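Local coordinates for putative secreted protein (Streptomyces sp. SirexAA-E, PDB 4PEY), which hydrolyses laminarin and laminarioligosaccharides as an exo-beta-1,3-glucanase of glycoside hydrolase family 55, releasing glucose and laminaribiose, at residues A[388-393]-A[422-427]; A[446-451]-A[484-489]. The protein carries 1 engineered substitution. All coordinates share one frame; numbering follows the deposited sequence.

Contact 1 (A[388-393]-A[422-427]); sequences VVNSND and HVKGDN
N392 carries CG beside its own backbone N (chi1 -68°), and a second torsion of -11° turns OD1 to meet the backbone of D426. D426 N donates to N392 OD1 at 2.8 Å, from above the amide plane, while ND2 shares a water with D426 OD2 and also bonds D360 OD1; D426 OD1 takes E448 N. Asparagine suits the place because its amide both accepts and donates; an alanine here would probably leave D426 N without its acceptor, and D360 and the water without the ND2 donor. Beyond the strands, D393 N bonds D426 O at 2.9 Å. Strands 385-389 and 419-423 are successive rungs of a parallel beta-helix. V389 N bonds H422 O, then V389 O is gripped by two donors, K424 N at 2.8 Å and G425 N at 3.0 Å. G425 has to be small, since a CB would come within 2.6 Å of N390 O. On the face that carries V389 and V423, V389 CB meets V423 CG2 at 4.4 Å. On the face of V388 and H422, V388 CG1 is met at 3.8 Å by CD of K424, from just beyond the strand; K424 NZ forms a salt bridge with D355 and only a weak bond to N390 OD1, whose ND2 bonds G353 O. D393 and N427 lie side by side, a water joining OD2 to ND2; H361 N also bonds D393 OD2, and N449 bonds N427 OD1.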
loop_
_atom_site.group_PDB
_atom_site.type_symbol
_atom_site.label_atom_id
_atom_site.label_comp_id
_atom_site.label_asym_id
_atom_site.label_seq_id
_atom_site.Cartn_x
_atom_site.Cartn_y
_atom_site.Cartn_z
ATOM N N VAL A 388 -6.254 -13.576 0.852
ATOM C CA VAL A 388 -7.470 -14.023 1.519
ATOM C C VAL A 388 -7.366 -13.629 2.984
ATOM O O VAL A 388 -6.429 -14.050 3.683
ATOM C CB VAL A 388 -7.683 -15.546 1.396
ATOM C CG1 VAL A 388 -8.941 -15.978 2.157
ATOM C CG2 VAL A 388 -7.770 -15.964 -0.063
ATOM N N VAL A 389 -8.298 -12.794 3.449
ATOM C CA VAL A 389 -8.291 -12.392 4.857
ATOM C C VAL A 389 -9.396 -13.132 5.601
ATOM O O VAL A 389 -10.575 -12.782 5.498
ATOM C CB VAL A 389 -8.474 -10.870 5.032
ATOM C CG1 VAL A 389 -8.453 -10.501 6.506
ATOM C CG2 VAL A 389 -7.386 -10.116 4.275
ATOM N N ASN A 390 -9.000 -14.162 6.342
ATOM C CA ASN A 390 -9.929 -14.967 7.126
ATOM C C ASN A 390 -10.118 -14.444 8.553
ATOM O O ASN A 390 -11.225 -14.483 9.098
ATOM C CB ASN A 390 -9.441 -16.420 7.180
ATOM C CG ASN A 390 -9.555 -17.120 5.842
ATOM O OD1 ASN A 390 -10.635 -17.166 5.250
ATOM N ND2 ASN A 390 -8.445 -17.669 5.355
ATOM N N SER A 391 -9.036 -13.962 9.161
ATOM C CA SER A 391 -9.068 -13.597 10.582
ATOM C C SER A 391 -9.910 -12.365 10.887
ATOM O O SER A 391 -9.758 -11.314 10.250
ATOM C CB SER A 391 -7.652 -13.366 11.109
ATOM O OG SER A 391 -6.891 -14.562 11.070
ATOM N N ASN A 392 -10.791 -12.505 11.875
ATOM C CA ASN A 392 -11.588 -11.386 12.364
ATOM C C ASN A 392 -10.695 -10.264 12.882
ATOM O O ASN A 392 -9.615 -10.528 13.424
ATOM C CB ASN A 392 -12.537 -11.837 13.483
ATOM C CG ASN A 392 -13.631 -12.769 12.993
ATOM O OD1 ASN A 392 -13.835 -12.943 11.797
ATOM N ND2 ASN A 392 -14.344 -13.376 13.930
ATOM N N ASP A 393 -11.167 -9.030 12.702
ATOM C CA ASP A 393 -10.573 -7.800 13.243
ATOM C C ASP A 393 -9.267 -7.389 12.569
ATOM O O ASP A 393 -8.609 -6.456 13.014
ATOM C CB ASP A 393 -10.358 -7.924 14.766
ATOM C CG ASP A 393 -11.644 -8.258 15.500
ATOM O OD1 ASP A 393 -12.526 -7.368 15.598
ATOM O OD2 ASP A 393 -11.789 -9.417 15.952
ATOM N N HIS A 422 -9.936 -11.176 -1.082
ATOM C CA HIS A 422 -11.194 -11.748 -0.627
ATOM C C HIS A 422 -11.221 -11.669 0.895
ATOM O O HIS A 422 -10.413 -12.321 1.560
ATOM C CB HIS A 422 -11.351 -13.194 -1.103
ATOM C CG HIS A 422 -12.696 -13.781 -0.807
ATOM N ND1 HIS A 422 -12.969 -15.128 -0.920
ATOM C CD2 HIS A 422 -13.849 -13.195 -0.404
ATOM C CE1 HIS A 422 -14.235 -15.345 -0.606
ATOM N NE2 HIS A 422 -14.791 -14.188 -0.291
ATOM N N VAL A 423 -12.116 -10.846 1.442
ATOM C CA VAL A 423 -12.238 -10.709 2.897
ATOM C C VAL A 423 -13.377 -11.577 3.409
ATOM O O VAL A 423 -14.548 -11.336 3.097
ATOM C CB VAL A 423 -12.492 -9.252 3.340
ATOM C CG1 VAL A 423 -12.628 -9.187 4.866
ATOM C CG2 VAL A 423 -11.367 -8.341 2.872
ATOM N N LYS A 424 -13.028 -12.582 4.204
ATOM C CA LYS A 424 -14.025 -13.500 4.758
ATOM C C LYS A 424 -14.246 -13.263 6.253
ATOM O O LYS A 424 -15.288 -13.620 6.800
ATOM C CB LYS A 424 -13.607 -14.952 4.498
ATOM C CG LYS A 424 -13.605 -15.301 3.007
ATOM C CD LYS A 424 -12.681 -16.468 2.662
ATOM C CE LYS A 424 -13.103 -17.765 3.299
ATOM N NZ LYS A 424 -12.069 -18.833 3.054
ATOM N N GLY A 425 -13.265 -12.653 6.910
ATOM C CA GLY A 425 -13.378 -12.356 8.331
ATOM C C GLY A 425 -14.330 -11.216 8.637
ATOM O O GLY A 425 -14.664 -10.406 7.754
ATOM N N ASP A 426 -14.751 -11.154 9.901
ATOM C CA ASP A 426 -15.656 -10.120 10.400
ATOM C C ASP A 426 -14.873 -8.963 11.016
ATOM O O ASP A 426 -13.764 -9.165 11.523
ATOM C CB ASP A 426 -16.621 -10.694 11.454
ATOM C CG ASP A 426 -17.542 -11.763 10.898
ATOM O OD1 ASP A 426 -17.741 -11.812 9.666
ATOM O OD2 ASP A 426 -18.082 -12.549 11.707
ATOM N N ASN A 427 -15.460 -7.765 10.986
ATOM C CA ASN A 427 -14.864 -6.575 11.599
ATOM C C ASN A 427 -13.486 -6.241 11.034
ATOM O O ASN A 427 -12.610 -5.722 11.738
ATOM C CB ASN A 427 -14.788 -6.744 13.123
ATOM C CG ASN A 427 -16.126 -7.144 13.724
ATOM O OD1 ASN A 427 -17.158 -6.571 13.386
ATOM N ND2 ASN A 427 -16.116 -8.142 14.600
HETATM O O HOH W 1 -16.868 -14.791 13.333
HETATM O O HOH W 2 -14.437 -9.914 15.940
#

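Contact 2 (A[446-451]-A[484-489])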
loop_
_atom_site.group_PDB
_atom_site.type_symbol
_atom_site.label_atom_id
_atom_site.label_comp_id
_atom_site.label_asym_id
_atom_site.label_seq_id
_atom_site.Cartn_x
_atom_site.Cartn_y
_atom_site.Cartn_z
ATOM N N SER A 446 -17.013 -10.906 1.966
ATOM C CA SER A 446 -18.002 -11.891 2.393
ATOM C C SER A 446 -18.245 -11.825 3.896
ATOM O O SER A 446 -19.260 -12.313 4.390
ATOM C CB SER A 446 -17.547 -13.303 2.016
ATOM O OG SER A 446 -17.323 -13.409 0.617
ATOM N N GLY A 447 -17.297 -11.246 4.625
ATOM C CA GLY A 447 -17.417 -11.135 6.070
ATOM C C GLY A 447 -18.332 -10.003 6.510
ATOM O O GLY A 447 -18.702 -9.151 5.703
ATOM N N GLU A 448 -18.691 -9.995 7.794
ATOM C CA GLU A 448 -19.599 -8.988 8.346
ATOM C C GLU A 448 -18.873 -7.767 8.913
ATOM O O GLU A 448 -17.711 -7.843 9.316
ATOM C CB GLU A 448 -20.480 -9.602 9.443
ATOM C CG GLU A 448 -21.524 -10.570 8.913
ATOM C CD GLU A 448 -22.571 -9.888 8.055
ATOM O OE1 GLU A 448 -22.752 -8.660 8.188
ATOM O OE2 GLU A 448 -23.213 -10.582 7.245
ATOM N N ASN A 449 -19.591 -6.647 8.943
ATOM C CA ASN A 449 -19.112 -5.390 9.512
ATOM C C ASN A 449 -17.747 -4.949 8.982
ATOM O O ASN A 449 -16.931 -4.389 9.719
ATOM C CB ASN A 449 -19.071 -5.479 11.045
ATOM C CG ASN A 449 -18.907 -4.114 11.707
ATOM O OD1 ASN A 449 -19.431 -3.096 11.223
ATOM N ND2 ASN A 449 -18.148 -4.079 12.797
ATOM N N GLY A 450 -17.492 -5.201 7.702
ATOM C CA GLY A 450 -16.293 -4.675 7.075
ATOM C C GLY A 450 -16.377 -3.170 6.889
ATOM O O GLY A 450 -17.467 -2.596 6.749
ATOM N N LYS A 451 -15.217 -2.526 6.897
ATOM C CA LYS A 451 -15.107 -1.099 6.635
ATOM C C LYS A 451 -13.922 -0.841 5.721
ATOM O O LYS A 451 -12.838 -1.385 5.954
ATOM C CB LYS A 451 -14.935 -0.315 7.939
ATOM C CG LYS A 451 -16.181 -0.276 8.800
ATOM C CD LYS A 451 -15.934 0.517 10.071
ATOM C CE LYS A 451 -17.138 0.419 10.994
ATOM N NZ LYS A 451 -16.923 1.076 12.313
ATOM N N ASP A 484 -24.225 -10.753 -1.379
ATOM C CA ASP A 484 -25.633 -10.491 -1.080
ATOM C C ASP A 484 -26.024 -10.904 0.340
ATOM O O ASP A 484 -26.929 -10.318 0.930
ATOM C CB ASP A 484 -26.536 -11.203 -2.092
ATOM C CG ASP A 484 -26.453 -10.590 -3.476
ATOM O OD1 ASP A 484 -26.034 -9.412 -3.581
ATOM O OD2 ASP A 484 -26.816 -11.277 -4.456
ATOM N N SER A 485 -25.337 -11.902 0.890
ATOM C CA SER A 485 -25.670 -12.429 2.215
ATOM C C SER A 485 -25.214 -11.516 3.359
ATOM O O SER A 485 -25.679 -11.650 4.491
ATOM C CB SER A 485 -25.060 -13.823 2.394
ATOM O OG SER A 485 -23.655 -13.795 2.201
ATOM N N VAL A 486 -24.307 -10.591 3.062
ATOM C CA VAL A 486 -23.782 -9.672 4.075
ATOM C C VAL A 486 -24.866 -8.709 4.582
ATOM O O VAL A 486 -25.688 -8.237 3.796
ATOM C CB VAL A 486 -22.585 -8.878 3.503
ATOM C CG1 VAL A 486 -22.175 -7.738 4.422
ATOM C CG2 VAL A 486 -21.414 -9.818 3.238
ATOM N N THR A 487 -24.864 -8.417 5.885
ATOM C CA THR A 487 -25.865 -7.556 6.511
ATOM C C THR A 487 -25.328 -6.146 6.817
ATOM O O THR A 487 -26.065 -5.155 6.774
ATOM C CB THR A 487 -26.379 -8.206 7.816
ATOM O OG1 THR A 487 -26.925 -9.494 7.512
ATOM C CG2 THR A 487 -27.449 -7.353 8.480
ATOM N N THR A 488 -24.042 -6.062 7.155
ATOM C CA THR A 488 -23.435 -4.799 7.562
ATOM C C THR A 488 -22.107 -4.574 6.846
ATOM O O THR A 488 -21.261 -5.465 6.809
ATOM C CB THR A 488 -23.210 -4.756 9.095
ATOM O OG1 THR A 488 -24.427 -5.101 9.767
ATOM C CG2 THR A 488 -22.768 -3.371 9.541
ATOM N N HIS A 489 -21.934 -3.383 6.284
ATOM C CA HIS A 489 -20.712 -3.009 5.579
ATOM C C HIS A 489 -20.703 -1.504 5.415
ATOM O O HIS A 489 -21.757 -0.901 5.293
ATOM C CB HIS A 489 -20.621 -3.677 4.196
ATOM C CG HIS A 489 -19.273 -3.541 3.555
ATOM N ND1 HIS A 489 -18.258 -4.446 3.776
ATOM C CD2 HIS A 489 -18.769 -2.601 2.721
ATOM C CE1 HIS A 489 -17.181 -4.067 3.104
ATOM N NE2 HIS A 489 -17.466 -2.956 2.448
HETATM O O HOH W 3 -21.752 -13.617 3.911
HETATM O O HOH W 4 -19.057 -6.458 5.642
HETATM O O HOH W 5 -23.782 -7.877 10.588
HETATM O O HOH W 6 -25.312 -11.865 7.179
#
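S446 O rests on V486 CG2 at 3.5 Å, and a water ties the same carbonyl to S485 OG; the serine hydroxyl of S446 is engaged by D483 and H422. G447 O meets the same methyl at 3.7 Å, so V486 packs against the carbonyls of two successive residues. E448 carries most of the polar contact. Its chain bends at chi2 (-66°), and the carboxylate turns its two oxygens to the opposing backbone: T487 N is shared between OE1 at 3.1 Å and OE2 at 3.0 Å, while T488 N adds a second bond to OE1. All three use syn lone pairs, and a water reaches each oxygen as well. Glutamate suits the place because its two acceptors can serve adjacent peptide N-H groups, which would probably stabilise its negative charge. N449 gives a weak bond from its N to T488 O at 3.0 Å; its backbone is left-handed (phi 52°), a conformation that asparagine tolerates well, and its ND2 is taken by N427. G450 N shares a water with G447 O, T488 O and H489 ND1, the water lying in the plane of the imidazole at its edge. G450 O stands 3.6 Å above one ring face, toward the rim, and a CB on G450 would crowd ND1. H489 NE2 bonds Y480, and its ring packs edge-to-face with W445. The contact thus bridges the turn between strands 443-445 and 450-458 and the one between 480-482 and 489-498, with residues 422-427 on the coil before and K517, bonded to D484 O and V486 O, on the coil after.

In the fold
Contacts 1 and 2 follow one another along the same parallel sheet of the beta-helix, pairing the corners after strands 385-389 and 419-423, then those after 443-445 and 480-482. V423 O of contact 1 probably accepts from S446 N of contact 2 at 2.7 Å, which, with the N427-N449 pair, joins the neighbouring coils directly. Both are partly buried, their centres about 18 and 23 Å from the chain centre; contact 1 has no exposed touching residue, whereas contact 2 has S485 and T487. Contact 1 rests on strand pairing and an asparagine amide. Contact 2 lacks firm strand pairing; the E448 carboxylate binds backbone N-H groups there, with four waters against two.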